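Side-chain contacts in esterase YbfF (Escherichia coli, PDB 3BF7), which probably hydrolyses ester or thioester substrates, as a member of the alpha/beta hydrolase family whose helical cap helps to form a substrate-binding crevice: residues H23-S28 with R122-I127; A129-V134 with G169-N174; A147-H152 with G157-L162. The protein carries 1 engineered substitution. All coordinates share one frame; numbering follows the deposited sequence.

Contact 1. Residues H23-S28 with R122-I127; sequences HGLFGS and RRHDEI
F26 and H124 meet where a loop of the alpha/beta hydrolase core comes up against the first helix of the cap, and two aliphatic side chains, L25 and I127, complete the junction. F26 CE2 lies 3.8 Å from H124 CD2, which sits near the phenyl plane at the ring's edge. The two rings are inclined obliquely, their planes 55° apart. The same phenyl carbon, F26 CE2, also reaches I127 CG2 at 3.8 Å. L25 takes the imidazole from another direction: its CD2 stands 4.0 Å from the centroid of the H124 ring, only 9° off the ring normal, a CH-pi contact over the face. With CG anti to the backbone N (chi1 -176°), L25 also leans its CG over one face of the F26 ring.

The segment 23-28 follows strand 19-22 in the alpha/beta hydrolase fold, and it carries the His-Gly start of a loop that in many relatives contributes to the oxyanion hole. Here it forms a type II turn from G24 to G27, closed by G27 N to G24 O at 2.9 Å, with F26 taking the positive phi of the third position. H23 ND1 donates to that same G24 O at 2.8 Å, from the opposite face of the carbonyl plane.

On the other side, H124 occupies the N-cap position of helix 125-136, and its ND1 is hydrogen-bonded to Y182 OH, which should help fix the ring's rotation. F26 is further enclosed by edge-to-face contacts with F128 and F173. Cutting F26 back to an alanine is likely to open a gap beside I127 CG2 and leave H124 CD2 without its phenyl neighbour.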
ATOM      1  N   HIS A  23       1.780  -0.822   2.528  1.00  5.74           N
ATOM      2  CA  HIS A  23       2.246  -1.064   1.163  1.00  6.26           C
ATOM      3  C   HIS A  23       1.217  -1.728   0.244  1.00  5.78           C
ATOM      4  O   HIS A  23       0.136  -2.128   0.680  1.00  6.20           O
ATOM      5  CB  HIS A  23       3.504  -1.934   1.216  1.00  6.09           C
ATOM      6  CG  HIS A  23       3.239  -3.330   1.686  1.00  5.83           C
ATOM      7  ND1 HIS A  23       2.688  -4.295   0.871  1.00  5.38           N
ATOM      8  CD2 HIS A  23       3.388  -3.908   2.902  1.00  5.59           C
ATOM      9  CE1 HIS A  23       2.506  -5.404   1.565  1.00  5.95           C
ATOM     10  NE2 HIS A  23       2.922  -5.196   2.802  1.00  6.29           N
ATOM     11  N   GLY A  24       1.589  -1.864  -1.029  1.00  6.47           N
ATOM     12  CA  GLY A  24       0.714  -2.459  -2.027  1.00  7.29           C
ATOM     13  C   GLY A  24       1.036  -3.899  -2.387  1.00  6.35           C
ATOM     14  O   GLY A  24       1.910  -4.525  -1.784  1.00  6.46           O
ATOM     15  N   LEU A  25       0.323  -4.423  -3.381  1.00  6.49           N
ATOM     16  CA  LEU A  25       0.506  -5.802  -3.816  1.00  6.03           C
ATOM     17  C   LEU A  25       1.958  -6.130  -4.159  1.00  6.27           C
ATOM     18  O   LEU A  25       2.636  -5.372  -4.860  1.00  6.24           O
ATOM     19  CB  LEU A  25      -0.393  -6.095  -5.023  1.00  6.65           C
ATOM     20  CG  LEU A  25      -0.388  -7.541  -5.535  1.00  6.67           C
ATOM     21  CD1 LEU A  25      -0.919  -8.495  -4.467  1.00  7.74           C
ATOM     22  CD2 LEU A  25      -1.236  -7.626  -6.791  1.00  7.40           C
ATOM     23  N   PHE A  26       2.411  -7.276  -3.651  1.00  6.22           N
ATOM     24  CA  PHE A  26       3.770  -7.786  -3.837  1.00  6.36           C
ATOM     25  C   PHE A  26       4.815  -6.964  -3.089  1.00  5.98           C
ATOM     26  O   PHE A  26       6.013  -7.192  -3.242  1.00  7.35           O
ATOM     27  CB  PHE A  26       4.144  -7.871  -5.326  1.00  6.76           C
ATOM     28  CG  PHE A  26       3.329  -8.868  -6.110  1.00  6.96           C
ATOM     29  CD1 PHE A  26       3.261 -10.205  -5.721  1.00  8.21           C
ATOM     30  CD2 PHE A  26       2.638  -8.469  -7.250  1.00  7.53           C
ATOM     31  CE1 PHE A  26       2.517 -11.127  -6.460  1.00 10.38           C
ATOM     32  CE2 PHE A  26       1.894  -9.384  -7.992  1.00  9.01           C
ATOM     33  CZ  PHE A  26       1.833 -10.712  -7.597  1.00  9.26           C
ATOM     34  N   GLY A  27       4.360  -6.020  -2.271  1.00  5.84           N
ATOM     35  CA  GLY A  27       5.285  -5.205  -1.504  1.00  6.46           C
ATOM     36  C   GLY A  27       5.540  -5.760  -0.114  1.00  6.03           C
ATOM     37  O   GLY A  27       5.163  -6.892   0.205  1.00  6.39           O
ATOM     38  N   SER A  28       6.189  -4.945   0.713  1.00  6.63           N
ATOM     39  CA  SER A  28       6.526  -5.302   2.087  1.00  6.31           C
ATOM     40  C   SER A  28       6.663  -4.000   2.868  1.00  6.11           C
ATOM     41  O   SER A  28       6.660  -2.916   2.276  1.00  6.29           O
ATOM     42  CB  SER A  28       7.839  -6.078   2.132  1.00  7.17           C
ATOM     43  OG  SER A  28       8.903  -5.269   1.665  1.00  9.72           O
ATOM     44  N   ARG A 122      -6.954  -7.691 -15.532  1.00  9.18           N
ATOM     45  CA  ARG A 122      -5.837  -8.451 -14.994  1.00  9.40           C
ATOM     46  C   ARG A 122      -4.626  -7.625 -15.412  1.00  9.58           C
ATOM     47  O   ARG A 122      -4.402  -7.396 -16.603  1.00 11.10           O
ATOM     48  CB  ARG A 122      -5.772  -9.857 -15.591  1.00  9.82           C
ATOM     49  CG  ARG A 122      -6.918 -10.759 -15.142  1.00 11.46           C
ATOM     50  CD  ARG A 122      -6.617 -12.223 -15.417  1.00 12.31           C
ATOM     51  NE  ARG A 122      -5.567 -12.753 -14.549  1.00 11.02           N
ATOM     52  CZ  ARG A 122      -5.763 -13.220 -13.318  1.00  9.96           C
ATOM     53  NH1 ARG A 122      -6.979 -13.232 -12.789  1.00 11.85           N
ATOM     54  NH2 ARG A 122      -4.739 -13.687 -12.617  1.00 10.75           N
ATOM     55  N   ARG A 123      -3.866  -7.156 -14.429  1.00  8.82           N
ATOM     56  CA  ARG A 123      -2.701  -6.313 -14.683  1.00  9.89           C
ATOM     57  C   ARG A 123      -1.380  -6.905 -14.221  1.00  8.42           C
ATOM     58  O   ARG A 123      -0.347  -6.241 -14.320  1.00  9.04           O
ATOM     59  CB  ARG A 123      -2.867  -4.957 -13.983  1.00 13.84           C
ATOM     60  CG  ARG A 123      -3.553  -3.886 -14.803  1.00 18.31           C
ATOM     61  CD  ARG A 123      -3.335  -2.513 -14.185  1.00 19.73           C
ATOM     62  NE  ARG A 123      -4.086  -2.319 -12.949  1.00 17.71           N
ATOM     63  CZ  ARG A 123      -5.015  -1.382 -12.789  1.00 17.74           C
ATOM     64  NH1 ARG A 123      -5.302  -0.561 -13.787  1.00 16.36           N
ATOM     65  NH2 ARG A 123      -5.654  -1.259 -11.635  1.00 16.32           N
ATOM     66  N   HIS A 124      -1.395  -8.139 -13.728  1.00  6.82           N
ATOM     67  CA  HIS A 124      -0.175  -8.740 -13.207  1.00  6.70           C
ATOM     68  C   HIS A 124       0.169 -10.122 -13.730  1.00  6.51           C
ATOM     69  O   HIS A 124       1.002 -10.802 -13.141  1.00  7.02           O
ATOM     70  CB  HIS A 124      -0.242  -8.810 -11.676  1.00  6.90           C
ATOM     71  CG  HIS A 124      -0.364  -7.475 -11.014  1.00  7.27           C
ATOM     72  ND1 HIS A 124      -1.548  -6.773 -10.956  1.00  6.78           N
ATOM     73  CD2 HIS A 124       0.564  -6.699 -10.402  1.00  7.96           C
ATOM     74  CE1 HIS A 124      -1.346  -5.624 -10.338  1.00  7.73           C
ATOM     75  NE2 HIS A 124      -0.072  -5.554  -9.992  1.00  7.78           N
ATOM     76  N   ASP A 125      -0.436 -10.547 -14.830  1.00  7.41           N
ATOM     77  CA  ASP A 125      -0.144 -11.886 -15.320  1.00  7.10           C
ATOM     78  C   ASP A 125       1.320 -12.130 -15.653  1.00  7.23           C
ATOM     79  O   ASP A 125       1.853 -13.197 -15.352  1.00  7.38           O
ATOM     80  CB  ASP A 125      -1.007 -12.220 -16.533  1.00  7.06           C
ATOM     81  CG  ASP A 125      -2.453 -12.493 -16.165  1.00  6.83           C
ATOM     82  OD1 ASP A 125      -2.791 -12.496 -14.956  1.00  7.19           O
ATOM     83  OD2 ASP A 125      -3.255 -12.713 -17.097  1.00  7.48           O
ATOM     84  N   GLU A 126       1.975 -11.155 -16.272  1.00  7.04           N
ATOM     85  CA  GLU A 126       3.379 -11.314 -16.622  1.00  8.14           C
ATOM     86  C   GLU A 126       4.251 -11.308 -15.370  1.00  7.55           C
ATOM     87  O   GLU A 126       5.270 -11.998 -15.311  1.00  8.33           O
ATOM     88  CB  GLU A 126       3.790 -10.218 -17.602  1.00  9.88           C
ATOM     89  CG  GLU A 126       2.981 -10.292 -18.888  1.00 12.82           C
ATOM     90  CD  GLU A 126       3.182  -9.102 -19.789  1.00 16.99           C
ATOM     91  OE1 GLU A 126       4.167  -9.097 -20.554  1.00 20.80           O
ATOM     92  OE2 GLU A 126       2.355  -8.170 -19.724  1.00 18.45           O
ATOM     93  N   ILE A 127       3.846 -10.534 -14.367  1.00  7.03           N
ATOM     94  CA  ILE A 127       4.574 -10.493 -13.103  1.00  7.42           C
ATOM     95  C   ILE A 127       4.448 -11.870 -12.428  1.00  7.36           C
ATOM     96  O   ILE A 127       5.438 -12.417 -11.940  1.00  7.78           O
ATOM     97  CB  ILE A 127       4.033  -9.358 -12.195  1.00  8.24           C
ATOM     98  CG1 ILE A 127       4.564  -8.012 -12.701  1.00  9.21           C
ATOM     99  CG2 ILE A 127       4.438  -9.594 -10.744  1.00  8.78           C
ATOM    100  CD1 ILE A 127       3.942  -6.809 -12.027  1.00  9.67           C
TER

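Contact 2. Residues A129-V134 with G169-N174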
ATOM      1  N   ALA A 129       3.947 -14.653 -13.925  1.00  8.00           N
ATOM      2  CA  ALA A 129       4.723 -15.575 -14.752  1.00  8.54           C
ATOM      3  C   ALA A 129       6.210 -15.483 -14.403  1.00  9.15           C
ATOM      4  O   ALA A 129       6.906 -16.499 -14.328  1.00  9.71           O
ATOM      5  CB  ALA A 129       4.507 -15.262 -16.230  1.00  9.28           C
ATOM      6  N   ALA A 130       6.692 -14.263 -14.193  1.00  8.59           N
ATOM      7  CA  ALA A 130       8.092 -14.039 -13.843  1.00  8.95           C
ATOM      8  C   ALA A 130       8.400 -14.640 -12.475  1.00  8.64           C
ATOM      9  O   ALA A 130       9.436 -15.279 -12.281  1.00  9.70           O
ATOM     10  CB  ALA A 130       8.395 -12.547 -13.840  1.00 10.15           C
ATOM     11  N   ILE A 131       7.497 -14.418 -11.525  1.00  8.50           N
ATOM     12  CA  ILE A 131       7.651 -14.941 -10.173  1.00  9.27           C
ATOM     13  C   ILE A 131       7.717 -16.467 -10.204  1.00 10.68           C
ATOM     14  O   ILE A 131       8.584 -17.078  -9.572  1.00 10.75           O
ATOM     15  CB  ILE A 131       6.470 -14.475  -9.285  1.00  9.39           C
ATOM     16  CG1 ILE A 131       6.623 -12.980  -8.986  1.00 10.03           C
ATOM     17  CG2 ILE A 131       6.404 -15.290  -8.000  1.00 10.30           C
ATOM     18  CD1 ILE A 131       5.412 -12.352  -8.336  1.00 10.81           C
ATOM     19  N   ASN A 132       6.813 -17.083 -10.957  1.00 11.01           N
ATOM     20  CA  ASN A 132       6.781 -18.536 -11.053  1.00 12.23           C
ATOM     21  C   ASN A 132       8.010 -19.090 -11.766  1.00 11.68           C
ATOM     22  O   ASN A 132       8.518 -20.153 -11.401  1.00 12.95           O
ATOM     23  CB  ASN A 132       5.506 -18.992 -11.769  1.00 15.29           C
ATOM     24  CG  ASN A 132       5.392 -20.503 -11.852  1.00 17.85           C
ATOM     25  OD1 ASN A 132       5.927 -21.131 -12.767  1.00 22.79           O
ATOM     26  ND2 ASN A 132       4.702 -21.097 -10.884  1.00 20.71           N
ATOM     27  N   ALA A 133       8.494 -18.371 -12.773  1.00 11.99           N
ATOM     28  CA  ALA A 133       9.672 -18.808 -13.514  1.00 12.87           C
ATOM     29  C   ALA A 133      10.879 -18.838 -12.580  1.00 13.26           C
ATOM     30  O   ALA A 133      11.709 -19.745 -12.651  1.00 13.66           O
ATOM     31  CB  ALA A 133       9.933 -17.873 -14.689  1.00 13.87           C
ATOM     32  N   VAL A 134      10.980 -17.840 -11.707  1.00 12.14           N
ATOM     33  CA  VAL A 134      12.086 -17.788 -10.761  1.00 12.54           C
ATOM     34  C   VAL A 134      12.011 -18.985  -9.817  1.00 13.08           C
ATOM     35  O   VAL A 134      13.018 -19.648  -9.562  1.00 13.97           O
ATOM     36  CB  VAL A 134      12.055 -16.482  -9.929  1.00 10.49           C
ATOM     37  CG1 VAL A 134      13.024 -16.586  -8.755  1.00 11.58           C
ATOM     38  CG2 VAL A 134      12.427 -15.299 -10.806  1.00 11.36           C
ATOM     39  N   GLY A 169      16.282 -17.492  -1.512  1.00 23.83           N
ATOM     40  CA  GLY A 169      15.729 -18.234  -2.632  1.00 21.84           C
ATOM     41  C   GLY A 169      14.238 -18.499  -2.555  1.00 21.18           C
ATOM     42  O   GLY A 169      13.737 -19.426  -3.187  1.00 21.89           O
ATOM     43  N   GLU A 170      13.522 -17.687  -1.787  1.00 18.90           N
ATOM     44  CA  GLU A 170      12.081 -17.853  -1.639  1.00 16.70           C
ATOM     45  C   GLU A 170      11.379 -16.504  -1.670  1.00 13.41           C
ATOM     46  O   GLU A 170      11.958 -15.487  -1.290  1.00 12.99           O
ATOM     47  CB  GLU A 170      11.761 -18.549  -0.314  1.00 18.97           C
ATOM     48  CG  GLU A 170      12.208 -19.999  -0.230  1.00 23.88           C
ATOM     49  CD  GLU A 170      11.448 -20.896  -1.185  1.00 25.83           C
ATOM     50  OE1 GLU A 170      10.201 -20.915  -1.116  1.00 27.20           O
ATOM     51  OE2 GLU A 170      12.097 -21.582  -2.004  1.00 28.33           O
ATOM     52  N   TRP A 171      10.133 -16.500  -2.135  1.00 11.47           N
ATOM     53  CA  TRP A 171       9.352 -15.272  -2.176  1.00  9.87           C
ATOM     54  C   TRP A 171       8.713 -15.061  -0.813  1.00  8.65           C
ATOM     55  O   TRP A 171       8.149 -15.989  -0.235  1.00  8.93           O
ATOM     56  CB  TRP A 171       8.256 -15.359  -3.242  1.00  9.84           C
ATOM     57  CG  TRP A 171       8.789 -15.400  -4.634  1.00  9.19           C
ATOM     58  CD1 TRP A 171       8.797 -16.471  -5.480  1.00 10.45           C
ATOM     59  CD2 TRP A 171       9.415 -14.324  -5.335  1.00  9.06           C
ATOM     60  NE1 TRP A 171       9.393 -16.127  -6.670  1.00 10.12           N
ATOM     61  CE2 TRP A 171       9.782 -14.814  -6.608  1.00  8.86           C
ATOM     62  CE3 TRP A 171       9.704 -12.992  -5.013  1.00  9.34           C
ATOM     63  CZ2 TRP A 171      10.421 -14.017  -7.562  1.00 10.43           C
ATOM     64  CZ3 TRP A 171      10.340 -12.198  -5.961  1.00  9.90           C
ATOM     65  CH2 TRP A 171      10.691 -12.715  -7.220  1.00  9.51           C
ATOM     66  N   ARG A 172       8.806 -13.839  -0.298  1.00  8.03           N
ATOM     67  CA  ARG A 172       8.225 -13.514   0.998  1.00  8.24           C
ATOM     68  C   ARG A 172       6.702 -13.509   0.926  1.00  7.85           C
ATOM     69  O   ARG A 172       6.029 -13.855   1.900  1.00  9.11           O
ATOM     70  CB  ARG A 172       8.740 -12.153   1.483  1.00  8.96           C
ATOM     71  CG  ARG A 172      10.148 -12.193   2.085  1.00  9.00           C
ATOM     72  CD  ARG A 172      10.119 -12.869   3.450  1.00  8.86           C
ATOM     73  NE  ARG A 172      11.430 -13.277   3.956  1.00 10.50           N
ATOM     74  CZ  ARG A 172      12.240 -12.515   4.686  1.00 11.60           C
ATOM     75  NH1 ARG A 172      11.896 -11.276   5.009  1.00 11.49           N
ATOM     76  NH2 ARG A 172      13.390 -13.011   5.126  1.00 14.12           N
ATOM     77  N   PHE A 173       6.154 -13.114  -0.222  1.00  7.23           N
ATOM     78  CA  PHE A 173       4.705 -13.095  -0.361  1.00  7.71           C
ATOM     79  C   PHE A 173       4.148 -14.472  -0.729  1.00  7.61           C
ATOM     80  O   PHE A 173       4.854 -15.325  -1.271  1.00  8.36           O
ATOM     81  CB  PHE A 173       4.249 -12.004  -1.353  1.00  8.32           C
ATOM     82  CG  PHE A 173       5.101 -11.879  -2.588  1.00  7.34           C
ATOM     83  CD1 PHE A 173       5.160 -12.904  -3.523  1.00  8.14           C
ATOM     84  CD2 PHE A 173       5.820 -10.710  -2.831  1.00  7.38           C
ATOM     85  CE1 PHE A 173       5.917 -12.765  -4.688  1.00  8.60           C
ATOM     86  CE2 PHE A 173       6.576 -10.563  -3.990  1.00  7.69           C
ATOM     87  CZ  PHE A 173       6.625 -11.592  -4.918  1.00  7.79           C
ATOM     88  N   ASN A 174       2.876 -14.675  -0.400  1.00  7.53           N
ATOM     89  CA  ASN A 174       2.165 -15.938  -0.613  1.00  8.08           C
ATOM     90  C   ASN A 174       1.593 -15.999  -2.025  1.00  7.55           C
ATOM     91  O   ASN A 174       0.426 -15.672  -2.247  1.00  8.08           O
ATOM     92  CB  ASN A 174       1.042 -16.030   0.423  1.00  8.41           C
ATOM     93  CG  ASN A 174       0.441 -17.411   0.520  1.00  9.08           C
ATOM     94  OD1 ASN A 174       0.697 -18.278  -0.313  1.00 10.54           O
ATOM     95  ND2 ASN A 174      -0.375 -17.621   1.545  1.00  9.02           N
TER
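The indole of W171 is covered on one face by I131 CG2 and met near its plane, at the edge of the six-membered ring, by V134 CB; the phenyl of F173 is approached obliquely by I131 CD1. All three aliphatic contacts come from helix 125-136 of the helical cap that surmounts the alpha/beta hydrolase core, while W171 lies on strand 170-171, which pairs with strand 166-167 in a small antiparallel sheet of that cap.

I131 divides its branches between the two aromatic residues. Its CG2 stands 3.6 Å from the centroid of the indole five-membered ring, 21° off the normal, a CH-pi contact displaced toward the rim. The longer branch carries CD1 to within 3.7 Å of F173 CZ. That ring is brought round to the helix because F173 CG sits between the backbone N and the carbonyl carbon (chi1 41°). One helical turn beyond I131, V134 crosses the tryptophan at about a right angle, and V134 CB is 3.8 Å from W171 CZ2. M149 of helix 142-149 also touches both V134 and W171, and F166 meets the indole from the partner strand.

The indole N-H is engaged as well. I131 offers W171 both a methyl group and a carbonyl oxygen, which also accepts from S135 OG. The indole bond is bent rather than straight: W171 NE1 donates to I131 O over 3.2 Å with an N-H...O angle of 138°, the oxygen lying tilted out of the ring plane.

Contact 3. Residues A147-H152 with G157-L162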
ATOM      1  N   ALA A 147      17.869 -11.972 -13.652  1.00 13.73           N
ATOM      2  CA  ALA A 147      18.146 -12.414 -15.016  1.00 14.59           C
ATOM      3  C   ALA A 147      16.937 -13.121 -15.616  1.00 14.69           C
ATOM      4  O   ALA A 147      16.612 -12.935 -16.788  1.00 15.64           O
ATOM      5  CB  ALA A 147      19.359 -13.340 -15.030  1.00 15.27           C
ATOM      6  N   ILE A 148      16.272 -13.936 -14.806  1.00 13.94           N
ATOM      7  CA  ILE A 148      15.097 -14.666 -15.261  1.00 13.00           C
ATOM      8  C   ILE A 148      13.907 -13.733 -15.451  1.00 12.31           C
ATOM      9  O   ILE A 148      13.194 -13.816 -16.451  1.00 11.59           O
ATOM     10  CB  ILE A 148      14.709 -15.766 -14.254  1.00 13.16           C
ATOM     11  CG1 ILE A 148      15.825 -16.808 -14.185  1.00 15.36           C
ATOM     12  CG2 ILE A 148      13.387 -16.408 -14.653  1.00 15.21           C
ATOM     13  CD1 ILE A 148      15.592 -17.873 -13.154  1.00 16.49           C
ATOM     14  N   MET A 149      13.703 -12.840 -14.493  1.00 11.49           N
ATOM     15  CA  MET A 149      12.584 -11.913 -14.558  1.00 11.19           C
ATOM     16  C   MET A 149      12.651 -10.961 -15.744  1.00 10.98           C
ATOM     17  O   MET A 149      11.616 -10.554 -16.273  1.00  9.98           O
ATOM     18  CB  MET A 149      12.492 -11.137 -13.250  1.00 12.04           C
ATOM     19  CG  MET A 149      12.274 -12.057 -12.065  1.00 12.00           C
ATOM     20  SD  MET A 149      12.063 -11.194 -10.515  1.00 16.18           S
ATOM     21  CE  MET A 149      10.306 -10.819 -10.573  1.00 18.08           C
ATOM     22  N   ARG A 150      13.861 -10.610 -16.166  1.00 11.03           N
ATOM     23  CA  ARG A 150      14.020  -9.708 -17.299  1.00 11.94           C
ATOM     24  C   ARG A 150      13.555 -10.367 -18.593  1.00 11.98           C
ATOM     25  O   ARG A 150      13.399  -9.698 -19.611  1.00 11.82           O
ATOM     26  CB  ARG A 150      15.478  -9.265 -17.442  1.00 12.93           C
ATOM     27  CG  ARG A 150      15.993  -8.454 -16.267  1.00 14.81           C
ATOM     28  CD  ARG A 150      17.270  -7.705 -16.618  1.00 16.14           C
ATOM     29  NE  ARG A 150      17.783  -6.963 -15.469  1.00 16.87           N
ATOM     30  CZ  ARG A 150      18.576  -7.481 -14.536  1.00 17.65           C
ATOM     31  NH1 ARG A 150      18.961  -8.747 -14.617  1.00 19.57           N
ATOM     32  NH2 ARG A 150      18.969  -6.736 -13.513  1.00 17.75           N
ATOM     33  N   GLN A 151      13.334 -11.677 -18.545  1.00 12.61           N
ATOM     34  CA  GLN A 151      12.872 -12.419 -19.715  1.00 13.35           C
ATOM     35  C   GLN A 151      11.354 -12.312 -19.825  1.00 12.72           C
ATOM     36  O   GLN A 151      10.762 -12.704 -20.833  1.00 13.15           O
ATOM     37  CB  GLN A 151      13.279 -13.891 -19.600  1.00 14.18           C
ATOM     38  CG  GLN A 151      14.768 -14.098 -19.358  1.00 18.30           C
ATOM     39  CD  GLN A 151      15.148 -15.561 -19.218  1.00 19.70           C
ATOM     40  OE1 GLN A 151      16.307 -15.887 -18.953  1.00 20.98           O
ATOM     41  NE2 GLN A 151      14.177 -16.450 -19.396  1.00 22.24           N
ATOM     42  N   HIS A 152      10.732 -11.773 -18.777  1.00 12.51           N
ATOM     43  CA  HIS A 152       9.282 -11.611 -18.725  1.00 11.15           C
ATOM     44  C   HIS A 152       8.855 -10.154 -18.618  1.00 11.08           C
ATOM     45  O   HIS A 152       7.805  -9.765 -19.130  1.00 10.84           O
ATOM     46  CB  HIS A 152       8.699 -12.343 -17.513  1.00 11.11           C
ATOM     47  CG  HIS A 152       8.766 -13.832 -17.606  1.00 10.92           C
ATOM     48  ND1 HIS A 152       9.919 -14.547 -17.362  1.00 13.23           N
ATOM     49  CD2 HIS A 152       7.817 -14.742 -17.923  1.00 11.52           C
ATOM     50  CE1 HIS A 152       9.674 -15.836 -17.523  1.00 11.81           C
ATOM     51  NE2 HIS A 152       8.407 -15.981 -17.864  1.00 14.90           N
ATOM     52  N   GLY A 157      12.557  -1.185 -12.716  1.00 11.96           N
ATOM     53  CA  GLY A 157      12.095  -0.734 -11.414  1.00 11.43           C
ATOM     54  C   GLY A 157      11.144  -1.729 -10.773  1.00 10.17           C
ATOM     55  O   GLY A 157      11.206  -1.975  -9.566  1.00 10.10           O
ATOM     56  N   VAL A 158      10.256  -2.299 -11.579  1.00  9.80           N
ATOM     57  CA  VAL A 158       9.299  -3.275 -11.079  1.00 10.14           C
ATOM     58  C   VAL A 158      10.039  -4.535 -10.643  1.00  8.94           C
ATOM     59  O   VAL A 158       9.749  -5.110  -9.592  1.00  8.89           O
ATOM     60  CB  VAL A 158       8.259  -3.636 -12.162  1.00 10.84           C
ATOM     61  CG1 VAL A 158       7.341  -4.738 -11.658  1.00 12.85           C
ATOM     62  CG2 VAL A 158       7.442  -2.403 -12.526  1.00 12.93           C
ATOM     63  N   ILE A 159      11.006  -4.960 -11.448  1.00  9.00           N
ATOM     64  CA  ILE A 159      11.785  -6.143 -11.124  1.00  9.87           C
ATOM     65  C   ILE A 159      12.496  -5.977  -9.781  1.00  9.28           C
ATOM     66  O   ILE A 159      12.436  -6.862  -8.929  1.00  9.32           O
ATOM     67  CB  ILE A 159      12.825  -6.441 -12.228  1.00  9.88           C
ATOM     68  CG1 ILE A 159      12.102  -6.867 -13.509  1.00 11.04           C
ATOM     69  CG2 ILE A 159      13.788  -7.526 -11.767  1.00 10.34           C
ATOM     70  CD1 ILE A 159      13.018  -7.056 -14.706  1.00 12.55           C
ATOM     71  N   GLN A 160      13.160  -4.842  -9.588  1.00  9.71           N
ATOM     72  CA  GLN A 160      13.877  -4.606  -8.338  1.00  9.67           C
ATOM     73  C   GLN A 160      12.932  -4.518  -7.146  1.00  9.27           C
ATOM     74  O   GLN A 160      13.269  -4.965  -6.051  1.00  9.39           O
ATOM     75  CB  GLN A 160      14.733  -3.342  -8.450  1.00 11.76           C
ATOM     76  CG  GLN A 160      15.840  -3.465  -9.491  1.00 13.60           C
ATOM     77  CD  GLN A 160      16.805  -4.603  -9.193  1.00 14.47           C
ATOM     78  OE1 GLN A 160      17.357  -5.219 -10.105  1.00 17.34           O
ATOM     79  NE2 GLN A 160      17.024  -4.876  -7.912  1.00 15.33           N
ATOM     80  N   PHE A 161      11.751  -3.946  -7.357  1.00  9.11           N
ATOM     81  CA  PHE A 161      10.752  -3.834  -6.299  1.00  8.28           C
ATOM     82  C   PHE A 161      10.348  -5.240  -5.854  1.00  7.64           C
ATOM     83  O   PHE A 161      10.336  -5.546  -4.662  1.00  7.33           O
ATOM     84  CB  PHE A 161       9.534  -3.067  -6.823  1.00  9.19           C
ATOM     85  CG  PHE A 161       8.268  -3.333  -6.059  1.00  8.87           C
ATOM     86  CD1 PHE A 161       8.128  -2.929  -4.734  1.00  8.56           C
ATOM     87  CD2 PHE A 161       7.212  -4.001  -6.671  1.00  8.54           C
ATOM     88  CE1 PHE A 161       6.951  -3.190  -4.033  1.00  9.01           C
ATOM     89  CE2 PHE A 161       6.033  -4.264  -5.979  1.00  9.11           C
ATOM     90  CZ  PHE A 161       5.903  -3.857  -4.657  1.00  8.53           C
ATOM     91  N   LEU A 162      10.028  -6.095  -6.818  1.00  7.86           N
ATOM     92  CA  LEU A 162       9.631  -7.462  -6.511  1.00  7.66           C
ATOM     93  C   LEU A 162      10.742  -8.222  -5.797  1.00  8.26           C
ATOM     94  O   LEU A 162      10.485  -8.964  -4.848  1.00  8.52           O
ATOM     95  CB  LEU A 162       9.247  -8.199  -7.798  1.00  8.17           C
ATOM     96  CG  LEU A 162       8.009  -7.660  -8.521  1.00  7.33           C
ATOM     97  CD1 LEU A 162       7.877  -8.330  -9.878  1.00  9.86           C
ATOM     98  CD2 LEU A 162       6.767  -7.899  -7.674  1.00  8.69           C
TER
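M149 CE and L162 CD1 touch at 3.5 Å, where two consecutive helices of the cap pack against each other. The methionine reaches the leucine through a chain that bends at its last torsion (chi3 84°), placing the terminal methyl against L162, whose CB it also approaches. Nearer its backbone, M149 CB lies 4.1 Å from I159 CG2, so that one residue meets two side chains a single helical turn apart.

I159 splits its two branches between M149 and R150. Its CG2 branch serves M149, while CD1 goes to the next residue along, where it lies 3.6 Å from R150 CG; the two side chains cross at about a right angle. This is packing on the aliphatic part of the arginine, since the guanidinium lies farther out, where R150 NH2 makes a salt bridge with E156, just before the second segment. That bridge, spanning the short connection between the helices, probably steadies the arginine chain over the isoleucine. Just past M149, H152 N donates to M149 O at 2.9 Å.

Further out, helix 125-136 backs the first segment, with A133 against I148 and H152. On the second helix, L162 touches F26 of the core loop and F161 meets W235, so helix 156-163 lies between its cap partner and the hydrolase core.

Followed from the N terminus, the chain leaves strand 19-22, and contact 1 closes a long excursion of 93 residues, with three strands of the central sheet and the helices between them, by bringing the core loop against the start of helix 125-136. Only then does contact 2 open, from that same helix, closing a loop of 34 residues that ends at strand 170-171. Contact 3 falls within this second loop, joining helix 142-149 to helix 156-163 across four intervening residues. None cross. The three merge in space: F26 packs on I131, A130 on H152, and the indole of W171 reaches the backbone of L162. Together they tie the cap helices to one another and to the hydrolase core.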